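Long-range contacts in putative xanthine dehydrogenase YAGS fad-binding subunit (Escherichia coli, PDB 5G5G), which probably acts as the molybdenum-cofactor subunit of a periplasmic aldehyde oxidase, holding a dioxothiomolybdenum centre and a pterin cytosine dinucleotide: residues Tyr473-Gln478 against Arg615-Lys620; Lys16-Pro21 against Ala480-Gly485; Ser515-Tyr520 against Ser682-Ala687. All coordinates share one frame; numbering follows the deposited sequence. Where two conformers were deposited one is given.

How the contacts relate
The three contacts lie close together on one side of the chain's centre. Contact 1 binds the pterin cytosine dinucleotide, contact 3 touches it through Ala687, and contact 2 lies behind. Centres of contacts 1 and 2 are about 8 Å apart, of 1 and 3 about 11 Å, and of 2 and 3 about 13 Å. Contacts 1 and 2 share helix 472-484; contact 3 uses helix 511-534, which packs against it. Along the chain, contact 2 closes before contact 3 opens, while contact 1 alternates with both. Backbone bonds tie Leu617 to Gly19 and Arg615 to Lys686. Segment 615-620, whose loop residues 615-618 bind the cytosine, is thus joined to the N-terminal loop and to loop 682-687.

Contact 1 of 3, residues Tyr473-Gln478 against Arg615-Lys620; sequences YTILAQ and RILNPK. With MCN (pterin cytosine dinucleotide), chain Y.
Asn618 lies across three residues of the helix face formed by Thr474, Ile475 and Gln478. Its CB rests on Ile475 CG2 at 3.8 Å. With CG placed opposite the backbone N (chi1 -179°), the amide is carried on past the isoleucine to Gln478. Asn618 ND2 gives a hydrogen bond to Gln478 OE1, 3.0 Å long. The nitrogen stands 39° out of the glutamine carbonyl plane, and the two amides are nearly perpendicular, at 86°. ND2 also bonds to His22 O, and Thr474 CG2 packs against it at 3.8 Å. On the other branch, Asn618 OD1 turns back to the start of its own helix. It accepts a weak bond from Lys620 N (2.9 Å) and another from Thr621 N. This makes Asn618 the N-cap of helix 619-638, at the cytosine end of the cofactor pocket in the molybdopterin cofactor-binding domain. The base is read by the backbone just before the helix. Leu617 N donates to cofactor N3 at 3.0 Å, Asn618 N to its O2 at 2.9 Å, and cofactor N4 donates to Arg615 O at 2.9 Å. Ile475 reaches the same ligand with CD1, beside the ribose. Gln478 sits behind this loop. Its NE2 makes a weak bond to Leu617 O, a stronger one to Val17 O and a weak one to Arg20 O. An alanine here would probably leave Asn618 ND2 without one acceptor and Val17 O without its donor, and so free the loop behind the cytosine to shift.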
loop_
_atom_site.group_PDB
_atom_site.type_symbol
_atom_site.label_atom_id
_atom_site.label_comp_id
_atom_site.label_asym_id
_atom_site.label_seq_id
_atom_site.Cartn_x
_atom_site.Cartn_y
_atom_site.Cartn_z
ATOM N N TYR C 473 -0.443 17.257 -14.216
ATOM C CA TYR C 473 -1.371 18.397 -14.458
ATOM C C TYR C 473 -0.624 19.712 -14.218
ATOM O O TYR C 473 -0.689 20.638 -15.033
ATOM C CB TYR C 473 -2.607 18.408 -13.569
ATOM C CG TYR C 473 -3.711 17.456 -14.021
ATOM C CD1 TYR C 473 -4.574 17.810 -15.091
ATOM C CD2 TYR C 473 -3.973 16.250 -13.326
ATOM C CE1 TYR C 473 -5.609 16.977 -15.478
ATOM C CE2 TYR C 473 -4.995 15.416 -13.741
ATOM C CZ TYR C 473 -5.823 15.789 -14.806
ATOM O OH TYR C 473 -6.862 14.937 -15.250
ATOM N N THR C 474 0.014 19.805 -13.047
ATOM C CA THR C 474 0.642 21.025 -12.609
ATOM C C THR C 474 1.876 21.428 -13.421
ATOM O O THR C 474 1.976 22.548 -13.884
ATOM C CB THR C 474 0.948 20.915 -11.125
ATOM O OG1 THR C 474 -0.254 20.502 -10.495
ATOM C CG2 THR C 474 1.409 22.203 -10.575
ATOM N N ILE C 475 2.791 20.516 -13.630
ATOM C CA ILE C 475 3.968 20.831 -14.415
ATOM C C ILE C 475 3.704 21.131 -15.892
ATOM O O ILE C 475 4.394 21.962 -16.484
ATOM C CB ILE C 475 5.100 19.797 -14.252
ATOM C CG1 ILE C 475 4.668 18.380 -14.698
ATOM C CG2 ILE C 475 5.583 19.880 -12.802
ATOM C CD1 ILE C 475 5.841 17.426 -14.987
ATOM N N LEU C 476 2.667 20.511 -16.463
ATOM C CA LEU C 476 2.265 20.870 -17.818
ATOM C C LEU C 476 1.656 22.276 -17.837
ATOM O O LEU C 476 1.961 23.058 -18.750
ATOM C CB LEU C 476 1.279 19.845 -18.392
ATOM C CG LEU C 476 1.940 18.464 -18.617
ATOM C CD1 LEU C 476 0.918 17.347 -18.770
ATOM C CD2 LEU C 476 2.807 18.451 -19.860
ATOM N N ALA C 477 0.858 22.630 -16.811
ATOM C CA ALA C 477 0.353 24.015 -16.695
ATOM C C ALA C 477 1.502 25.029 -16.543
ATOM O O ALA C 477 1.549 26.073 -17.210
ATOM C CB ALA C 477 -0.634 24.127 -15.542
ATOM N N GLN C 478 2.477 24.678 -15.723
ATOM C CA GLN C 478 3.623 25.568 -15.513
ATOM C C GLN C 478 4.406 25.822 -16.802
ATOM O O GLN C 478 4.863 26.982 -17.068
ATOM C CB GLN C 478 4.532 25.040 -14.440
ATOM C CG GLN C 478 3.916 25.022 -13.031
ATOM C CD GLN C 478 4.791 24.248 -12.030
ATOM O OE1 GLN C 478 4.513 23.103 -11.657
ATOM N NE2 GLN C 478 5.883 24.878 -11.600
ATOM N N ARG C 615 17.017 19.695 -14.184
ATOM C CA ARG C 615 16.207 20.835 -13.690
ATOM C C ARG C 615 14.931 20.315 -13.071
ATOM O O ARG C 615 14.207 19.559 -13.727
ATOM C CB ARG C 615 15.883 21.764 -14.840
ATOM C CG ARG C 615 14.796 22.811 -14.510
ATOM C CD ARG C 615 14.653 23.767 -15.660
ATOM N NE ARG C 615 15.781 24.673 -15.802
ATOM C CZ ARG C 615 16.094 25.320 -16.932
ATOM N NH1 ARG C 615 15.443 25.082 -18.083
ATOM N NH2 ARG C 615 17.105 26.191 -16.934
ATOM N N ILE C 616 14.665 20.692 -11.832
ATOM C CA ILE C 616 13.421 20.321 -11.185
ATOM C C ILE C 616 12.309 21.279 -11.593
ATOM O O ILE C 616 12.443 22.508 -11.502
ATOM C CB ILE C 616 13.594 20.317 -9.646
ATOM C CG1 ILE C 616 14.673 19.280 -9.260
ATOM C CG2 ILE C 616 12.250 20.084 -8.976
ATOM C CD1 ILE C 616 14.326 17.865 -9.559
ATOM N N LEU C 617 11.215 20.714 -12.060
ATOM C CA LEU C 617 10.118 21.465 -12.624
ATOM C C LEU C 617 9.155 22.028 -11.555
ATOM O O LEU C 617 8.610 23.118 -11.724
ATOM C CB LEU C 617 9.424 20.628 -13.675
ATOM C CG LEU C 617 10.266 20.120 -14.866
ATOM C CD1 LEU C 617 9.455 19.267 -15.853
ATOM C CD2 LEU C 617 10.930 21.270 -15.596
ATOM N N ASN C 618 8.973 21.300 -10.466
ATOM C CA ASN C 618 8.197 21.782 -9.331
ATOM C C ASN C 618 8.757 21.179 -8.079
ATOM O O ASN C 618 8.587 19.971 -7.818
ATOM C CB ASN C 618 6.714 21.439 -9.509
ATOM C CG ASN C 618 5.875 21.940 -8.388
ATOM O OD1 ASN C 618 6.260 21.840 -7.213
ATOM N ND2 ASN C 618 4.669 22.426 -8.723
ATOM N N PRO C 619 9.502 21.981 -7.297
ATOM C CA PRO C 619 10.203 21.353 -6.169
ATOM C C PRO C 619 9.270 20.767 -5.113
ATOM O O PRO C 619 9.686 19.868 -4.385
ATOM C CB PRO C 619 11.017 22.485 -5.586
ATOM C CG PRO C 619 11.284 23.388 -6.785
ATOM C CD PRO C 619 10.036 23.311 -7.621
ATOM N N LYS C 620 8.023 21.248 -5.033
ATOM C CA LYS C 620 7.056 20.698 -4.052
ATOM C C LYS C 620 6.561 19.324 -4.462
ATOM O O LYS C 620 6.611 18.368 -3.681
ATOM C CB LYS C 620 5.883 21.657 -3.808
ATOM C CG LYS C 620 4.972 21.134 -2.675
ATOM C CD LYS C 620 4.206 22.214 -1.952
ATOM C CE LYS C 620 3.206 22.859 -2.836
ATOM N NZ LYS C 620 2.494 23.924 -2.082
HETATM N N1 MCN Y . 9.316 16.169 -11.433
HETATM C C2 MCN Y . 9.666 17.589 -11.326
HETATM N N3 MCN Y . 10.955 17.702 -12.137
HETATM C C4 MCN Y . 11.744 16.811 -12.715
HETATM C C5 MCN Y . 11.105 15.452 -12.789
HETATM C C6 MCN Y . 10.020 15.205 -12.117
HETATM O O2 MCN Y . 9.133 18.431 -10.819
HETATM N N4 MCN Y . 12.887 16.985 -13.278
HETATM C "C1'" MCN Y . 8.209 15.831 -10.553
HETATM C C2D MCN Y . 6.828 16.303 -11.145
HETATM O "O2'" MCN Y . 5.901 16.519 -10.084
HETATM C "C3'" MCN Y . 6.511 15.122 -11.911
HETATM C C4D MCN Y . 6.910 13.794 -11.122
HETATM O O4D MCN Y . 8.104 14.406 -10.433
HETATM O "O3'" MCN Y . 5.113 14.907 -12.324
HETATM C "C5'" MCN Y . 7.356 12.597 -11.730
HETATM O "O5'" MCN Y . 7.955 12.790 -12.989
HETATM P PA MCN Y . 8.828 11.650 -13.574
HETATM O O1A MCN Y . 9.058 11.986 -15.046
HETATM O O2A MCN Y . 9.971 11.357 -12.666
HETATM O O3A MCN Y . 7.822 10.300 -13.508
HETATM P PB MCN Y . 6.729 9.967 -14.602
HETATM O O1B MCN Y . 7.319 9.172 -15.685
HETATM O O2B MCN Y . 5.958 11.202 -14.933
HETATM O O3B MCN Y . 5.766 9.122 -13.690
HETATM C C10 MCN Y . 6.036 7.669 -13.497
HETATM C "C9'" MCN Y . 6.677 7.345 -12.194
HETATM C "C8'" MCN Y . 7.024 5.757 -12.232
HETATM S "S8'" MCN Y . 7.706 5.061 -13.595
HETATM C "C7'" MCN Y . 6.576 5.098 -11.280
HETATM S "S7'" MCN Y . 6.678 3.314 -11.241
HETATM C "C6'" MCN Y . 6.120 5.739 -9.933
HETATM C C7 MCN Y . 6.507 7.289 -10.053
HETATM O "O9'" MCN Y . 5.992 7.872 -11.180
HETATM N "N5'" MCN Y . 4.570 5.635 -10.013
HETATM C C4A MCN Y . 3.755 6.484 -9.087
HETATM N "N8'" MCN Y . 5.863 7.976 -8.913
HETATM C C4B MCN Y . 4.566 7.742 -8.620
HETATM N "N1'" MCN Y . 3.954 8.528 -7.644
HETATM C "C2'" MCN Y . 2.570 8.529 -7.438
HETATM N "N2'" MCN Y . 2.016 9.215 -6.559
HETATM N "N3'" MCN Y . 1.933 7.400 -7.874
HETATM C "C4'" MCN Y . 2.308 6.459 -8.819
HETATM O "O4'" MCN Y . 1.769 5.455 -9.322
#

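Contact 2 of 3, residues Lys16-Pro21 against Ala480-Gly485; sequences KVVGRP and AAEMLG
Glu482 reaches from helix 472-484 into the N-terminal loop and takes three consecutive backbone N-H groups with one carboxylate. The helix belongs to the molybdopterin cofactor-binding domain. The loop goes on into a type II beta turn from Val17 to Arg20, with Gly19 at positive phi. The glutamate CG is turned opposite the helix backbone N, and the chain then bends at chi2 (81°), which presents both oxygens to the loop. Glu482 OE2 receives Lys16 N at 2.9 Å through its syn lone pair. OE1 takes two donors. Val17 N comes to Glu482 OE1 from the syn side at 2.8 Å, 33° out of the carboxylate plane. Val18 N, also 2.8 Å from Glu482 OE1, meets that oxygen nearly along the C-O direction. Three N-H donors would probably favour the charged form of this buried acid.

The side chains of the loop are set differently against the glutamate. Val17 runs past it in the opposite direction and sets CG1 against Ala481 CB, 4.1 Å away. Val18 crosses it at about a right angle, with CG2 lying 3.9 Å from Glu482 CB. Lys16 also crosses at about a right angle, but its extended chain leads off from the helix, so only its root touches the acid. Its ammonium nitrogen makes no salt bridge here. Beyond the contact, Val18 packs on Leu617, and Ala481 on Val491 of strand 491-494. At the root of the lysine, Lys16 CB lies 3.4 Å from Glu482 OE2.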
loop_
_atom_site.group_PDB
_atom_site.type_symbol
_atom_site.label_atom_id
_atom_site.label_comp_id
_atom_site.label_asym_id
_atom_site.label_seq_id
_atom_site.Cartn_x
_atom_site.Cartn_y
_atom_site.Cartn_z
ATOM N N LYS C 16 10.056 31.806 -14.442
ATOM C CA LYS C 16 8.994 32.590 -13.752
ATOM C C LYS C 16 7.900 31.734 -13.175
ATOM O O LYS C 16 7.223 32.176 -12.241
ATOM C CB LYS C 16 8.362 33.610 -14.700
ATOM C CG LYS C 16 9.333 34.643 -15.204
ATOM C CD LYS C 16 8.694 35.548 -16.268
ATOM C CE LYS C 16 9.666 36.620 -16.705
ATOM N NZ LYS C 16 9.097 37.446 -17.785
ATOM N N VAL C 17 7.726 30.553 -13.725
ATOM C CA VAL C 17 6.662 29.622 -13.339
ATOM C C VAL C 17 7.185 28.206 -13.186
ATOM O O VAL C 17 6.950 27.558 -12.184
ATOM C CB VAL C 17 5.463 29.633 -14.313
ATOM C CG1 VAL C 17 4.259 28.961 -13.630
ATOM C CG2 VAL C 17 5.099 31.039 -14.756
ATOM N N VAL C 18 7.881 27.705 -14.195
ATOM C CA VAL C 18 8.634 26.465 -14.091
ATOM C C VAL C 18 9.721 26.639 -13.027
ATOM O O VAL C 18 10.352 27.709 -12.925
ATOM C CB VAL C 18 9.262 26.070 -15.457
ATOM C CG1 VAL C 18 10.230 24.891 -15.309
ATOM C CG2 VAL C 18 8.166 25.772 -16.480
ATOM N N GLY C 19 9.921 25.562 -12.261
ATOM C CA GLY C 19 10.903 25.503 -11.205
ATOM C C GLY C 19 10.411 26.027 -9.865
ATOM O O GLY C 19 11.178 25.967 -8.877
ATOM N N ARG C 20 9.149 26.450 -9.794
ATOM C CA ARG C 20 8.578 27.075 -8.616
ATOM C C ARG C 20 7.631 26.091 -7.958
ATOM O O ARG C 20 7.013 25.277 -8.635
ATOM C CB ARG C 20 7.934 28.361 -8.987
ATOM C CG ARG C 20 9.081 29.353 -9.314
ATOM C CD ARG C 20 8.688 30.717 -9.457
ATOM N NE ARG C 20 9.763 31.537 -10.047
ATOM C CZ ARG C 20 10.456 32.466 -9.401
ATOM N NH1 ARG C 20 10.248 32.661 -8.098
ATOM N NH2 ARG C 20 11.337 33.230 -10.041
ATOM N N PRO C 21 7.562 26.111 -6.631
ATOM C CA PRO C 21 6.802 25.083 -5.889
ATOM C C PRO C 21 5.300 25.379 -5.817
ATOM O O PRO C 21 4.669 25.496 -4.735
ATOM C CB PRO C 21 7.463 25.128 -4.497
ATOM C CG PRO C 21 7.898 26.550 -4.372
ATOM C CD PRO C 21 8.362 26.931 -5.735
ATOM N N ALA C 480 3.302 25.534 -20.047
ATOM C CA ALA C 480 2.565 26.402 -20.927
ATOM C C ALA C 480 2.531 27.869 -20.460
ATOM O O ALA C 480 2.701 28.797 -21.253
ATOM C CB ALA C 480 1.173 25.869 -21.148
ATOM N N ALA C 481 2.324 28.070 -19.152
ATOM C CA ALA C 481 2.314 29.405 -18.608
ATOM C C ALA C 481 3.658 30.117 -18.886
ATOM O O ALA C 481 3.702 31.305 -19.238
ATOM C CB ALA C 481 2.031 29.344 -17.109
ATOM N N GLU C 482 4.755 29.396 -18.653
ATOM C CA GLU C 482 6.079 29.937 -18.862
ATOM C C GLU C 482 6.274 30.344 -20.309
ATOM O O GLU C 482 6.779 31.433 -20.594
ATOM C CB GLU C 482 7.155 28.914 -18.501
ATOM C CG GLU C 482 8.556 29.517 -18.475
ATOM C CD GLU C 482 8.857 30.247 -17.170
ATOM O OE1 GLU C 482 8.787 29.579 -16.090
ATOM O OE2 GLU C 482 9.177 31.446 -17.225
ATOM N N MET C 483 5.884 29.456 -21.215
ATOM C CA MET C 483 6.111 29.690 -22.664
ATOM C C MET C 483 5.286 30.842 -23.237
ATOM O O MET C 483 5.730 31.528 -24.153
ATOM C CB MET C 483 5.827 28.410 -23.416
ATOM C CG MET C 483 6.816 27.291 -23.146
ATOM S SD MET C 483 8.481 27.641 -23.684
ATOM C CE MET C 483 8.384 27.575 -25.475
ATOM N N LEU C 484 4.084 31.034 -22.706
ATOM C CA LEU C 484 3.132 31.989 -23.250
ATOM C C LEU C 484 3.075 33.285 -22.474
ATOM O O LEU C 484 2.439 34.225 -22.937
ATOM C CB LEU C 484 1.734 31.343 -23.396
ATOM C CG LEU C 484 1.746 30.284 -24.507
ATOM C CD1 LEU C 484 0.587 29.347 -24.342
ATOM C CD2 LEU C 484 1.681 30.920 -25.868
ATOM N N GLY C 485 3.759 33.361 -21.327
ATOM C CA GLY C 485 3.799 34.580 -20.502
ATOM C C GLY C 485 2.478 34.875 -19.784
ATOM O O GLY C 485 2.127 36.046 -19.578
#

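Contact 3 of 3, residues Ser515-Tyr520 against Ser682-Ala687; sequences STSGVY and SSPMKA
Pro684 points its CB onto one face of the Tyr520 ring in a CH-pi contact. This CB stands over the ring centre, 3.6 Å from the centroid and 11° off the normal. The proline belongs to a type I beta turn, Ser683 to Lys686, that docks on helix 511-534. Next to it, Met685 is bent at chi2 and chi3 and lies across Thr516. Its CG is 3.2 Å from Thr516 OG1, and its CE is 3.8 Å from Thr516 CB. Met685 CG also meets Ser517 OG, at 3.4 Å. These hydroxyls find their polar partners inside the helix: Thr516 OG1 bonds to Ala512 O, and Ser517 OG to Asn513 O.

Besides the backbone bond from Lys686 N to Ser683 O, the turn is held by an ST motif. With OG between the backbone N and the carbonyl carbon (chi1 74°), Ser683 accepts Lys686 N at 3.3 Å and, weakly, Met685 N. The same OG bonds to Asn513 OD1 of the helix. Further out, Lys686 forms a salt bridge with Asp13, and Ala687 touches the pterin cytosine dinucleotide. The loop is closed on itself by Ser682 OG, which donates to Ala687 O over 2.6 Å.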
loop_
_atom_site.group_PDB
_atom_site.type_symbol
_atom_site.label_atom_id
_atom_site.label_comp_id
_atom_site.label_asym_id
_atom_site.label_seq_id
_atom_site.Cartn_x
_atom_site.Cartn_y
_atom_site.Cartn_z
ATOM N N SER C 515 6.620 14.776 -21.554
ATOM C CA SER C 515 5.317 15.392 -21.703
ATOM C C SER C 515 5.473 16.947 -21.764
ATOM O O SER C 515 4.845 17.616 -22.605
ATOM C CB SER C 515 4.332 14.966 -20.617
ATOM O OG SER C 515 4.634 15.435 -19.326
ATOM N N THR C 516 6.308 17.478 -20.886
ATOM C CA THR C 516 6.547 18.938 -20.861
ATOM C C THR C 516 7.298 19.396 -22.091
ATOM O O THR C 516 7.033 20.481 -22.593
ATOM C CB THR C 516 7.191 19.478 -19.588
ATOM O OG1 THR C 516 8.496 18.917 -19.424
ATOM C CG2 THR C 516 6.316 19.189 -18.389
ATOM N N SER C 517 8.213 18.565 -22.585
ATOM C CA SER C 517 8.901 18.859 -23.845
ATOM C C SER C 517 7.944 18.892 -25.038
ATOM O O SER C 517 8.141 19.658 -25.969
ATOM C CB SER C 517 10.062 17.920 -24.117
ATOM O OG SER C 517 11.091 18.126 -23.153
ATOM N N GLY C 518 6.929 18.031 -25.046
ATOM C CA GLY C 518 5.974 18.117 -26.160
ATOM C C GLY C 518 5.141 19.388 -26.046
ATOM O O GLY C 518 4.800 19.998 -27.040
ATOM N N VAL C 519 4.814 19.796 -24.821
ATOM C CA VAL C 519 4.128 21.083 -24.628
ATOM C C VAL C 519 5.039 22.231 -25.068
ATOM O O VAL C 519 4.603 23.139 -25.809
ATOM C CB VAL C 519 3.612 21.248 -23.146
ATOM C CG1 VAL C 519 3.146 22.688 -22.876
ATOM C CG2 VAL C 519 2.537 20.247 -22.861
ATOM N N TYR C 520 6.324 22.140 -24.744
ATOM C CA TYR C 520 7.317 23.082 -25.257
ATOM C C TYR C 520 7.235 23.205 -26.784
ATOM O O TYR C 520 7.171 24.315 -27.345
ATOM C CB TYR C 520 8.734 22.674 -24.815
ATOM C CG TYR C 520 9.827 23.571 -25.326
ATOM C CD1 TYR C 520 10.355 23.421 -26.619
ATOM C CD2 TYR C 520 10.292 24.634 -24.545
ATOM C CE1 TYR C 520 11.334 24.264 -27.102
ATOM C CE2 TYR C 520 11.285 25.476 -25.015
ATOM C CZ TYR C 520 11.798 25.294 -26.299
ATOM O OH TYR C 520 12.775 26.150 -26.762
ATOM N N SER C 682 19.551 16.480 -22.232
ATOM C CA SER C 682 18.287 15.755 -22.067
ATOM C C SER C 682 17.144 16.196 -23.006
ATOM O O SER C 682 16.491 15.344 -23.629
ATOM C CB SER C 682 17.806 15.838 -20.600
ATOM O OG SER C 682 16.530 15.155 -20.394
ATOM N N SER C 683 16.859 17.488 -23.041
ATOM C CA SER C 683 15.679 18.012 -23.727
ATOM C C SER C 683 15.666 19.506 -23.650
ATOM O O SER C 683 16.482 20.074 -22.949
ATOM C CB SER C 683 14.399 17.489 -23.079
ATOM O OG SER C 683 14.178 18.156 -21.809
ATOM N N PRO C 684 14.671 20.163 -24.303
ATOM C CA PRO C 684 14.572 21.637 -24.163
ATOM C C PRO C 684 14.203 22.093 -22.723
ATOM O O PRO C 684 14.441 23.222 -22.363
ATOM C CB PRO C 684 13.455 22.041 -25.138
ATOM C CG PRO C 684 13.391 20.884 -26.107
ATOM C CD PRO C 684 13.740 19.637 -25.320
ATOM N N MET C 685 13.600 21.204 -21.958
ATOM C CA MET C 685 13.280 21.475 -20.564
ATOM C C MET C 685 14.491 21.381 -19.634
ATOM O O MET C 685 14.499 21.938 -18.547
ATOM C CB MET C 685 12.169 20.508 -20.067
ATOM C CG MET C 685 10.865 20.641 -20.811
ATOM S SD MET C 685 10.074 22.254 -20.770
ATOM C CE MET C 685 9.674 22.366 -19.040
ATOM N N LYS C 686 15.470 20.591 -20.050
ATOM C CA LYS C 686 16.700 20.321 -19.293
ATOM C C LYS C 686 16.469 19.524 -18.000
ATOM O O LYS C 686 17.294 19.521 -17.097
ATOM C CB LYS C 686 17.465 21.640 -19.068
ATOM C CG LYS C 686 17.602 22.443 -20.351
ATOM C CD LYS C 686 18.402 23.733 -20.134
ATOM C CE LYS C 686 18.551 24.507 -21.435
ATOM N NZ LYS C 686 18.894 25.930 -21.214
ATOM N N ALA C 687 15.335 18.809 -17.984
ATOM C CA ALA C 687 14.878 18.045 -16.887
ATOM C C ALA C 687 15.221 16.583 -17.107
ATOM O O ALA C 687 15.340 16.119 -18.255
ATOM C CB ALA C 687 13.376 18.166 -16.739
#